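Local coordinates for PlyP35 (Listeria phage P35, PDB 6S3Y), which probably binds the Listeria cell wall through two SH3-like C-terminal modules, directing the phage endolysin to its substrate, at residues F129-R133 / Y134-I138; I100-K103 / R104-G108; L120-A123 / S124-K127. All blocks are in the same frame, centred on the assembly; numbering follows the deposited sequence.

In the fold
All three contacts are local and lie in the C-terminal half of the chain, in an SH3-like module that strand 6-17 also joins, one after another along the chain, so none nests within or crosses another. Interaction 2 comes first: the turn at 103-106 takes the chain from strand 99-103, which pairs with strand 78-89, to strand 107-110, which pairs with strand 6-17. Interaction 3 follows, closing the hairpin loop between strands 117-121 and 128-132. Interaction 1 starts on the returning strand, turns through a short 3-10 segment and joins strand 136-137, another partner of strand 6-17. Apolar side chains unite the three: Ile100 meets Phe122 and Phe129, Leu102 meets Leu120 and Ile131, and Phe106 meets Phe122.

Interaction 1 (F129-R133 / Y134-I138); sequences FYIPR and YMFDI
Arg133 crosses Phe136 at about a right angle and ends near Ile138, spanning the bend at which strand 128-132 gives way to strand 136-137. Its CB lies close to the backbone N of the next residue, Tyr134. Beyond CG the chain folds at chi2 (58°) and brings CD to 3.6 Å from CZ of the Phe136 ring. The guanidinium then lies nearly parallel to that ring. At the tip, Arg133 NH1 approaches the Phe136 backbone O at 2.7 Å, in the plane of the guanidinium, but the poor N-H angle makes this a weak hydrogen bond. NH1 also donates to a water that donates in turn to Asp137 OD1; a second water accepts from both NH2 and Ile138 N. Ile138 CD1 sits over one guanidinium face, 3.7 Å from Arg133 NH2. A long side chain with several donors suits this exposed position.

The bend itself is a 3-10 turn ahead of the last strand, a recurrent feature of SH3-like folds. Met135 N donates to Pro132 O (3.2 Å), and a weaker bond joins Phe136 N to Arg133 O. The latter oxygen sits over the centre of the Phe136 ring.

Pro132, with no N-H to offer, contributes its ring instead: CG makes an off-centre CH-pi contact with Tyr134, 4.2 Å from the ring centroid, while the Tyr134 hydroxyl bonds to Phe22 O. Met135, here selenomethionine, places SE 3.9 Å from Pro132 CD. On the buried side Ile131 CG2 meets Phe136 CE2 at 4.0 Å, and Tyr118 packs edge-to-face with the same phenyl ring.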
ATOM      1  N   PHE A 129       5.852   5.563 -14.345  1.00 18.25           N
ATOM      2  CA  PHE A 129       5.024   5.461 -13.124  1.00 17.11           C
ATOM      3  C   PHE A 129       5.934   5.675 -11.910  1.00 16.96           C
ATOM      4  O   PHE A 129       7.174   5.621 -12.038  1.00 15.20           O
ATOM      5  CB  PHE A 129       4.261   4.138 -13.108  1.00 17.11           C
ATOM      6  CG  PHE A 129       3.159   4.063 -14.123  1.00 17.79           C
ATOM      7  CD1 PHE A 129       3.448   3.889 -15.474  1.00 18.66           C
ATOM      8  CD2 PHE A 129       1.820   4.210 -13.746  1.00 19.80           C
ATOM      9  CE1 PHE A 129       2.431   3.865 -16.412  1.00 18.78           C
ATOM     10  CE2 PHE A 129       0.801   4.139 -14.684  1.00 20.28           C
ATOM     11  CZ  PHE A 129       1.118   3.985 -16.012  1.00 19.39           C
ATOM     12  N   TYR A 130       5.314   5.974 -10.765  1.00 17.36           N
ATOM     13  CA  TYR A 130       6.043   6.305  -9.518  1.00 18.22           C
ATOM     14  C   TYR A 130       5.528   5.415  -8.393  1.00 16.73           C
ATOM     15  O   TYR A 130       4.304   5.169  -8.313  1.00 15.54           O
ATOM     16  CB  TYR A 130       5.872   7.792  -9.185  1.00 19.54           C
ATOM     17  CG  TYR A 130       6.371   8.692 -10.283  1.00 19.85           C
ATOM     18  CD1 TYR A 130       7.725   8.946 -10.431  1.00 20.19           C
ATOM     19  CD2 TYR A 130       5.483   9.258 -11.185  1.00 20.35           C
ATOM     20  CE1 TYR A 130       8.190   9.744 -11.465  1.00 20.21           C
ATOM     21  CE2 TYR A 130       5.939  10.051 -12.232  1.00 21.58           C
ATOM     22  CZ  TYR A 130       7.285  10.325 -12.344  1.00 21.10           C
ATOM     23  OH  TYR A 130       7.717  11.099 -13.373  1.00 24.44           O
ATOM     24  N   ILE A 131       6.473   4.957  -7.570  1.00 16.88           N
ATOM     25  CA  ILE A 131       6.203   4.122  -6.369  1.00 17.53           C
ATOM     26  C   ILE A 131       6.951   4.763  -5.202  1.00 17.99           C
ATOM     27  O   ILE A 131       8.124   5.104  -5.309  1.00 18.76           O
ATOM     28  CB  ILE A 131       6.569   2.645  -6.618  1.00 18.27           C
ATOM     29  CG1 ILE A 131       6.121   1.765  -5.445  1.00 19.95           C
ATOM     30  CG2 ILE A 131       8.045   2.479  -6.946  1.00 16.42           C
ATOM     31  CD1 ILE A 131       6.277   0.260  -5.693  1.00 20.89           C
ATOM     32  N   PRO A 132       6.286   4.957  -4.043  1.00 17.89           N
ATOM     33  CA  PRO A 132       6.962   5.465  -2.847  1.00 17.31           C
ATOM     34  C   PRO A 132       7.816   4.375  -2.177  1.00 19.25           C
ATOM     35  O   PRO A 132       7.526   3.186  -2.320  1.00 18.33           O
ATOM     36  CB  PRO A 132       5.786   5.905  -1.975  1.00 17.81           C
ATOM     37  CG  PRO A 132       4.672   4.945  -2.352  1.00 17.77           C
ATOM     38  CD  PRO A 132       4.853   4.693  -3.827  1.00 18.30           C
ATOM     39  N   ARG A 133       8.847   4.814  -1.444  1.00 18.54           N
ATOM     40  CA  ARG A 133       9.866   3.945  -0.815  1.00 19.39           C
ATOM     41  C   ARG A 133       9.223   2.842   0.021  1.00 18.94           C
ATOM     42  O   ARG A 133       9.747   1.699   0.005  1.00 18.87           O
ATOM     43  CB  ARG A 133      10.810   4.789   0.064  1.00 21.54           C
ATOM     44  CG  ARG A 133      11.973   4.013   0.650  1.00 21.67           C
ATOM     45  CD  ARG A 133      12.846   3.346  -0.400  1.00 24.01           C
ATOM     46  NE  ARG A 133      13.872   2.499   0.196  1.00 26.49           N
ATOM     47  CZ  ARG A 133      13.656   1.268   0.638  1.00 24.47           C
ATOM     48  NH1 ARG A 133      12.475   0.684   0.504  1.00 23.37           N
ATOM     49  NH2 ARG A 133      14.650   0.626   1.215  1.00 24.54           N
ATOM     50  N   TYR A 134       8.122   3.137   0.708  1.00 18.06           N
ATOM     51  CA  TYR A 134       7.555   2.239   1.751  1.00 19.22           C
ATOM     52  C   TYR A 134       6.883   1.018   1.132  1.00 17.68           C
ATOM     53  O   TYR A 134       6.522   0.114   1.867  1.00 18.88           O
ATOM     54  CB  TYR A 134       6.625   3.002   2.722  1.00 17.20           C
ATOM     55  CG  TYR A 134       5.314   3.480   2.162  1.00 17.15           C
ATOM     56  CD1 TYR A 134       4.212   2.649   2.113  1.00 17.89           C
ATOM     57  CD2 TYR A 134       5.132   4.802   1.770  1.00 16.24           C
ATOM     58  CE1 TYR A 134       2.989   3.085   1.628  1.00 16.58           C
ATOM     59  CE2 TYR A 134       3.910   5.252   1.297  1.00 17.42           C
ATOM     60  CZ  TYR A 134       2.844   4.391   1.202  1.00 17.38           C
ATOM     61  OH  TYR A 134       1.632   4.843   0.754  1.00 17.49           O
HETATM   62  N   MSE A 135       6.742   0.955  -0.195  1.00 15.68           N
HETATM   63  CA  MSE A 135       6.026  -0.169  -0.795  1.00 15.15           C
HETATM   64  C   MSE A 135       6.966  -1.263  -1.313  1.00 16.29           C
HETATM   65  O   MSE A 135       6.474  -2.269  -1.840  1.00 16.19           O
HETATM   66  CB  MSE A 135       5.102   0.299  -1.919  1.00 14.88           C
HETATM   67  CG  MSE A 135       3.953   1.133  -1.412  1.00 13.72           C
HETATM   68 SE   MSE A 135       2.679   1.580  -2.799  0.82 12.49          SE
HETATM   69  CE  MSE A 135       1.071   1.674  -1.789  1.00 17.07           C
ATOM     70  N   PHE A 136       8.277  -1.101  -1.143  1.00 14.84           N
ATOM     71  CA  PHE A 136       9.193  -2.107  -1.671  1.00 17.41           C
ATOM     72  C   PHE A 136      10.426  -2.274  -0.761  1.00 16.63           C
ATOM     73  O   PHE A 136      10.744  -1.394   0.069  1.00 15.09           O
ATOM     74  CB  PHE A 136       9.636  -1.751  -3.101  1.00 15.95           C
ATOM     75  CG  PHE A 136      10.428  -0.475  -3.254  1.00 16.59           C
ATOM     76  CD1 PHE A 136      11.795  -0.452  -3.032  1.00 15.73           C
ATOM     77  CD2 PHE A 136       9.811   0.698  -3.667  1.00 15.97           C
ATOM     78  CE1 PHE A 136      12.520   0.726  -3.207  1.00 18.49           C
ATOM     79  CE2 PHE A 136      10.543   1.869  -3.838  1.00 17.47           C
ATOM     80  CZ  PHE A 136      11.891   1.900  -3.604  1.00 17.38           C
ATOM     81  N   ASP A 137      11.126  -3.390  -0.967  1.00 18.96           N
ATOM     82  CA  ASP A 137      12.454  -3.669  -0.362  1.00 19.58           C
ATOM     83  C   ASP A 137      13.537  -3.655  -1.454  1.00 18.97           C
ATOM     84  O   ASP A 137      13.236  -3.931  -2.621  1.00 20.59           O
ATOM     85  CB  ASP A 137      12.425  -4.994   0.393  1.00 19.98           C
ATOM     86  CG  ASP A 137      11.635  -4.944   1.696  1.00 23.57           C
ATOM     87  OD1 ASP A 137      11.702  -3.888   2.414  1.00 24.95           O
ATOM     88  OD2 ASP A 137      10.963  -5.941   1.979  1.00 21.76           O
ATOM     89  N   ILE A 138      14.754  -3.359  -1.050  1.00 19.59           N
ATOM     90  CA  ILE A 138      15.992  -3.451  -1.842  1.00 22.40           C
ATOM     91  C   ILE A 138      16.795  -4.625  -1.269  1.00 25.92           C
ATOM     92  O   ILE A 138      17.244  -4.518  -0.087  1.00 30.03           O
ATOM     93  CB  ILE A 138      16.772  -2.127  -1.768  1.00 23.08           C
ATOM     94  CG1 ILE A 138      15.930  -0.918  -2.232  1.00 21.94           C
ATOM     95  CG2 ILE A 138      18.101  -2.273  -2.513  1.00 24.49           C
ATOM     96  CD1 ILE A 138      16.559   0.389  -1.891  1.00 23.07           C
TER
HETATM   97  O   HOH W   1      12.744  -1.325   2.624  1.00 21.01           O
HETATM   98  O   HOH W   2      14.966  -2.488   1.802  1.00 26.20           O

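Interaction 2 (I100-K103 / R104-G108); sequences INLK and RGFKG
Leu102 and Phe106 meet on the inner side of a type II beta turn that runs from Lys103 to Phe106 and carries the chain from one sheet of the SH3-like module to the next. The packed part is small and well defined. A methyl of Leu102, CD2, stands almost exactly on the ring normal of Phe106, 4.1 Å from the centroid and 3° off axis, a CH-pi contact over the face. With CG anti to the backbone N (chi1 -177°), the phenyl ring is carried back alongside strand 99-103, where both side chains also touch Ile10 of strand 6-17. Phe106 N closes the turn by donating to Lys103 O at 2.9 Å. Gly105 takes the third position with phi of 81°, a conformation glycine adopts readily because it has no CB.

The outer side is looser and polar. Lys103 and Arg104 extend their long chains from the turn, with Lys103 NZ and Arg104 NH1 4.5 Å apart; any repulsion is probably eased by solvent and by the long, weak ion pair of Arg104 with Asp12. Lys107 curls back, and its NZ donates 2.7 Å to Gly105 O, in the carbonyl plane on a lone pair.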
ATOM      1  N   ILE A 100      -1.373   1.373 -11.497  1.00 17.70           N
ATOM      2  CA  ILE A 100      -1.217  -0.089 -11.753  1.00 19.19           C
ATOM      3  C   ILE A 100      -1.112  -0.794 -10.398  1.00 16.95           C
ATOM      4  O   ILE A 100      -0.296  -0.370  -9.571  1.00 16.38           O
ATOM      5  CB  ILE A 100       0.011  -0.343 -12.642  1.00 19.01           C
ATOM      6  CG1 ILE A 100      -0.092   0.425 -13.980  1.00 20.31           C
ATOM      7  CG2 ILE A 100       0.214  -1.829 -12.846  1.00 21.23           C
ATOM      8  CD1 ILE A 100       1.206   0.426 -14.784  1.00 19.98           C
ATOM      9  N   ASN A 101      -1.920  -1.836 -10.223  1.00 16.39           N
ATOM     10  CA  ASN A 101      -1.852  -2.792  -9.095  1.00 18.36           C
ATOM     11  C   ASN A 101      -0.589  -3.639  -9.299  1.00 18.43           C
ATOM     12  O   ASN A 101      -0.545  -4.373 -10.299  1.00 18.14           O
ATOM     13  CB  ASN A 101      -3.135  -3.625  -9.016  1.00 17.69           C
ATOM     14  CG  ASN A 101      -3.128  -4.594  -7.848  1.00 18.51           C
ATOM     15  OD1 ASN A 101      -2.131  -5.270  -7.633  1.00 19.71           O
ATOM     16  ND2 ASN A 101      -4.220  -4.678  -7.089  1.00 19.46           N
ATOM     17  N   LEU A 102       0.423  -3.498  -8.438  1.00 17.97           N
ATOM     18  CA  LEU A 102       1.633  -4.347  -8.466  1.00 18.05           C
ATOM     19  C   LEU A 102       1.449  -5.529  -7.496  1.00 20.03           C
ATOM     20  O   LEU A 102       1.271  -5.302  -6.279  1.00 17.55           O
ATOM     21  CB  LEU A 102       2.845  -3.500  -8.105  1.00 19.18           C
ATOM     22  CG  LEU A 102       3.106  -2.316  -9.034  1.00 20.97           C
ATOM     23  CD1 LEU A 102       4.292  -1.476  -8.557  1.00 22.09           C
ATOM     24  CD2 LEU A 102       3.377  -2.795 -10.445  1.00 21.77           C
ATOM     25  N   LYS A 103       1.523  -6.749  -8.014  1.00 20.16           N
ATOM     26  CA  LYS A 103       1.353  -8.004  -7.232  1.00 22.94           C
ATOM     27  C   LYS A 103       2.394  -8.049  -6.125  1.00 17.78           C
ATOM     28  O   LYS A 103       3.535  -7.554  -6.332  1.00 14.77           O
ATOM     29  CB  LYS A 103       1.434  -9.235  -8.153  1.00 28.59           C
ATOM     30  CG  LYS A 103       0.294 -10.207  -8.032  1.00 41.47           C
ATOM     31  CD  LYS A 103       0.569 -11.582  -8.665  1.00 51.11           C
ATOM     32  CE  LYS A 103      -0.680 -12.428  -8.581  1.00 54.98           C
ATOM     33  NZ  LYS A 103      -1.011 -12.831  -7.188  1.00 57.16           N
ATOM     34  N   ARG A 104       2.029  -8.593  -4.960  1.00 18.47           N
ATOM     35  CA  ARG A 104       3.041  -8.860  -3.902  1.00 19.15           C
ATOM     36  C   ARG A 104       4.203  -9.620  -4.548  1.00 18.68           C
ATOM     37  O   ARG A 104       3.928 -10.509  -5.324  1.00 15.17           O
ATOM     38  CB  ARG A 104       2.428  -9.632  -2.731  1.00 20.66           C
ATOM     39  CG  ARG A 104       1.811 -10.963  -3.122  1.00 23.74           C
ATOM     40  CD  ARG A 104       0.938 -11.424  -1.953  1.00 27.77           C
ATOM     41  NE  ARG A 104       1.161 -12.856  -1.672  1.00 35.03           N
ATOM     42  CZ  ARG A 104       0.377 -13.804  -2.067  1.00 38.38           C
ATOM     43  NH1 ARG A 104      -0.760 -13.521  -2.698  1.00 49.52           N
ATOM     44  NH2 ARG A 104       0.684 -15.047  -1.773  1.00 40.55           N
ATOM     45  N   GLY A 105       5.435  -9.246  -4.240  1.00 20.60           N
ATOM     46  CA  GLY A 105       6.644  -9.903  -4.772  1.00 21.86           C
ATOM     47  C   GLY A 105       7.015  -9.453  -6.177  1.00 22.65           C
ATOM     48  O   GLY A 105       8.017  -9.951  -6.686  1.00 20.23           O
ATOM     49  N   PHE A 106       6.279  -8.523  -6.787  1.00 22.28           N
ATOM     50  CA  PHE A 106       6.653  -7.922  -8.098  1.00 20.54           C
ATOM     51  C   PHE A 106       8.125  -7.511  -8.069  1.00 18.75           C
ATOM     52  O   PHE A 106       8.517  -6.786  -7.141  1.00 18.22           O
ATOM     53  CB  PHE A 106       5.774  -6.713  -8.440  1.00 20.77           C
ATOM     54  CG  PHE A 106       6.051  -6.101  -9.794  1.00 21.03           C
ATOM     55  CD1 PHE A 106       5.423  -6.595 -10.927  1.00 23.62           C
ATOM     56  CD2 PHE A 106       6.945  -5.045  -9.934  1.00 21.98           C
ATOM     57  CE1 PHE A 106       5.687  -6.055 -12.183  1.00 26.66           C
ATOM     58  CE2 PHE A 106       7.191  -4.492 -11.179  1.00 23.15           C
ATOM     59  CZ  PHE A 106       6.570  -5.002 -12.304  1.00 24.09           C
ATOM     60  N   LYS A 107       8.893  -7.944  -9.063  1.00 19.09           N
ATOM     61  CA  LYS A 107      10.337  -7.617  -9.191  1.00 22.35           C
ATOM     62  C   LYS A 107      10.492  -6.478 -10.201  1.00 21.73           C
ATOM     63  O   LYS A 107      10.017  -6.621 -11.326  1.00 21.96           O
ATOM     64  CB  LYS A 107      11.134  -8.858  -9.626  1.00 24.48           C
ATOM     65  CG  LYS A 107      11.013 -10.087  -8.715  1.00 27.99           C
ATOM     66  CD  LYS A 107      11.393  -9.797  -7.279  1.00 31.68           C
ATOM     67  CE  LYS A 107      11.445 -11.017  -6.370  1.00 35.41           C
ATOM     68  NZ  LYS A 107      10.099 -11.531  -6.003  1.00 31.98           N
ATOM     69  N   GLY A 108      11.079  -5.365  -9.806  1.00 21.68           N
ATOM     70  CA  GLY A 108      11.189  -4.196 -10.690  1.00 24.18           C
ATOM     71  C   GLY A 108      12.569  -3.599 -10.674  1.00 22.30           C
ATOM     72  O   GLY A 108      13.396  -4.031  -9.838  1.00 19.59           O
TER

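Interaction 3 (L120-A123 / S124-K127); sequences LYFA and SRKK
Phe122 and Arg125 form the heart of this turn, their aliphatic carbons touching while their ends diverge. Phe122 CB lies 3.6 Å from Arg125 CG and 3.9 Å from Arg125 CB, so the aliphatic base of the arginine, not its charged end, does the packing. The backbones of the same two residues are joined by a weak hydrogen bond from Arg125 N to Phe122 O, 3.0 Å long with an N-H...O angle of 134°. Together these contacts close a type I beta turn from Phe122 to Arg125. Ala123 and Ser124 take its two middle places on the exposed outside, where small side chains hinder the tight bend little. On the flank, the Tyr121 hydroxyl comes only to 4.2 Å from Arg125 O, a loose approach.

The second shell explains how the pair is positioned. Arg125 bends at both chi2 and chi3 (-70° and -54°), which turns the guanidinium back toward the body of the module, where NH2 forms a salt bridge with Asp98. Lys127 reaches the same carboxylate and that of Asp90, so Asp90 and Asp98 hold the basic ends of Arg125 and Lys127. Phe122, with CG beside the backbone N, sends its ring inward against Cys88 and Ile100, and against Phe106 and Phe129 as well; a large apolar side chain suits that junction. Leu120, on strand 117-121, packs on Leu102 and pairs through its backbone with Phe129. The whole is the connection of an antiparallel beta hairpin, strands 117-121 and 128-132, within an SH3-like fold.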
ATOM      1  N   LEU A 120       9.404   4.030 -12.400  1.00 16.39           N
ATOM      2  CA  LEU A 120       9.265   2.701 -13.042  1.00 16.94           C
ATOM      3  C   LEU A 120       8.935   2.974 -14.515  1.00 18.11           C
ATOM      4  O   LEU A 120       7.820   3.521 -14.792  1.00 18.10           O
ATOM      5  CB  LEU A 120       8.150   1.888 -12.391  1.00 17.12           C
ATOM      6  CG  LEU A 120       8.369   1.548 -10.920  1.00 19.45           C
ATOM      7  CD1 LEU A 120       7.147   0.843 -10.316  1.00 20.20           C
ATOM      8  CD2 LEU A 120       9.593   0.686 -10.755  1.00 18.54           C
ATOM      9  N   TYR A 121       9.859   2.595 -15.402  1.00 18.42           N
ATOM     10  CA  TYR A 121       9.642   2.654 -16.856  1.00 24.02           C
ATOM     11  C   TYR A 121       9.111   1.289 -17.312  1.00 25.03           C
ATOM     12  O   TYR A 121       9.868   0.294 -17.261  1.00 29.30           O
ATOM     13  CB  TYR A 121      10.922   3.016 -17.612  1.00 27.60           C
ATOM     14  CG  TYR A 121      10.637   3.112 -19.100  1.00 37.34           C
ATOM     15  CD1 TYR A 121      10.052   4.261 -19.629  1.00 41.35           C
ATOM     16  CD2 TYR A 121      10.878   2.060 -19.979  1.00 39.58           C
ATOM     17  CE1 TYR A 121       9.817   4.398 -20.994  1.00 43.33           C
ATOM     18  CE2 TYR A 121      10.586   2.151 -21.331  1.00 39.40           C
ATOM     19  CZ  TYR A 121      10.079   3.334 -21.852  1.00 42.23           C
ATOM     20  OH  TYR A 121       9.832   3.445 -23.201  1.00 39.34           O
ATOM     21  N   PHE A 122       7.875   1.254 -17.791  1.00 24.45           N
ATOM     22  CA  PHE A 122       7.228   0.032 -18.352  1.00 32.85           C
ATOM     23  C   PHE A 122       7.386   0.038 -19.888  1.00 30.94           C
ATOM     24  O   PHE A 122       6.859   0.945 -20.512  1.00 29.70           O
ATOM     25  CB  PHE A 122       5.766   0.003 -17.914  1.00 34.29           C
ATOM     26  CG  PHE A 122       5.573  -0.359 -16.465  1.00 35.73           C
ATOM     27  CD1 PHE A 122       5.698  -1.673 -16.046  1.00 41.27           C
ATOM     28  CD2 PHE A 122       5.347   0.615 -15.513  1.00 32.42           C
ATOM     29  CE1 PHE A 122       5.554  -2.006 -14.706  1.00 43.41           C
ATOM     30  CE2 PHE A 122       5.179   0.281 -14.169  1.00 35.08           C
ATOM     31  CZ  PHE A 122       5.304  -1.023 -13.773  1.00 38.70           C
ATOM     32  N   ALA A 123       8.140  -0.900 -20.456  1.00 34.67           N
ATOM     33  CA  ALA A 123       8.336  -1.099 -21.914  1.00 43.37           C
ATOM     34  C   ALA A 123       7.001  -0.962 -22.680  1.00 47.31           C
ATOM     35  O   ALA A 123       6.924  -0.078 -23.564  1.00 47.76           O
ATOM     36  CB  ALA A 123       8.974  -2.445 -22.164  1.00 47.64           C
ATOM     37  N   SER A 124       5.983  -1.744 -22.319  1.00 43.13           N
ATOM     38  CA  SER A 124       4.669  -1.779 -23.034  1.00 43.10           C
ATOM     39  C   SER A 124       3.969  -0.410 -22.986  1.00 39.10           C
ATOM     40  O   SER A 124       3.164  -0.124 -23.853  1.00 40.38           O
ATOM     41  CB  SER A 124       3.780  -2.844 -22.468  1.00 40.96           C
ATOM     42  OG  SER A 124       3.450  -2.520 -21.127  1.00 44.79           O
ATOM     43  N   ARG A 125       4.269   0.409 -21.994  1.00 41.54           N
ATOM     44  CA  ARG A 125       3.676   1.768 -21.803  1.00 43.21           C
ATOM     45  C   ARG A 125       4.723   2.764 -22.323  1.00 41.35           C
ATOM     46  O   ARG A 125       5.886   2.345 -22.513  1.00 44.50           O
ATOM     47  CB  ARG A 125       3.382   2.024 -20.318  1.00 45.45           C
ATOM     48  CG  ARG A 125       2.735   0.859 -19.606  1.00 45.86           C
ATOM     49  CD  ARG A 125       1.325   0.671 -20.072  1.00 44.42           C
ATOM     50  NE  ARG A 125       0.568   1.892 -19.931  1.00 49.60           N
ATOM     51  CZ  ARG A 125      -0.341   2.135 -18.979  1.00 46.20           C
ATOM     52  NH1 ARG A 125      -0.587   1.251 -18.003  1.00 44.19           N
ATOM     53  NH2 ARG A 125      -0.989   3.294 -19.022  1.00 36.45           N
ATOM     54  N   LYS A 126       4.362   3.990 -22.635  1.00 40.93           N
ATOM     55  CA  LYS A 126       5.374   5.003 -23.044  1.00 41.56           C
ATOM     56  C   LYS A 126       5.392   6.081 -21.958  1.00 36.00           C
ATOM     57  O   LYS A 126       5.475   7.290 -22.260  1.00 33.92           O
ATOM     58  CB  LYS A 126       5.063   5.515 -24.449  1.00 47.22           C
ATOM     59  CG  LYS A 126       3.634   5.994 -24.627  1.00 52.37           C
ATOM     60  CD  LYS A 126       3.257   6.261 -26.069  1.00 54.49           C
ATOM     61  CE  LYS A 126       1.754   6.267 -26.259  1.00 58.56           C
ATOM     62  NZ  LYS A 126       1.383   6.851 -27.564  1.00 69.22           N
ATOM     63  N   LYS A 127       5.351   5.655 -20.712  1.00 35.10           N
ATOM     64  CA  LYS A 127       5.183   6.569 -19.568  1.00 31.81           C
ATOM     65  C   LYS A 127       5.906   6.082 -18.332  1.00 27.80           C
ATOM     66  O   LYS A 127       5.961   4.860 -18.173  1.00 30.39           O
ATOM     67  CB  LYS A 127       3.734   6.466 -19.153  1.00 33.59           C
ATOM     68  CG  LYS A 127       3.054   7.801 -19.137  1.00 31.48           C
ATOM     69  CD  LYS A 127       1.655   7.933 -18.639  1.00 31.04           C
ATOM     70  CE  LYS A 127       0.672   6.786 -18.638  1.00 31.43           C
ATOM     71  NZ  LYS A 127      -0.602   7.380 -18.171  1.00 32.86           N
TER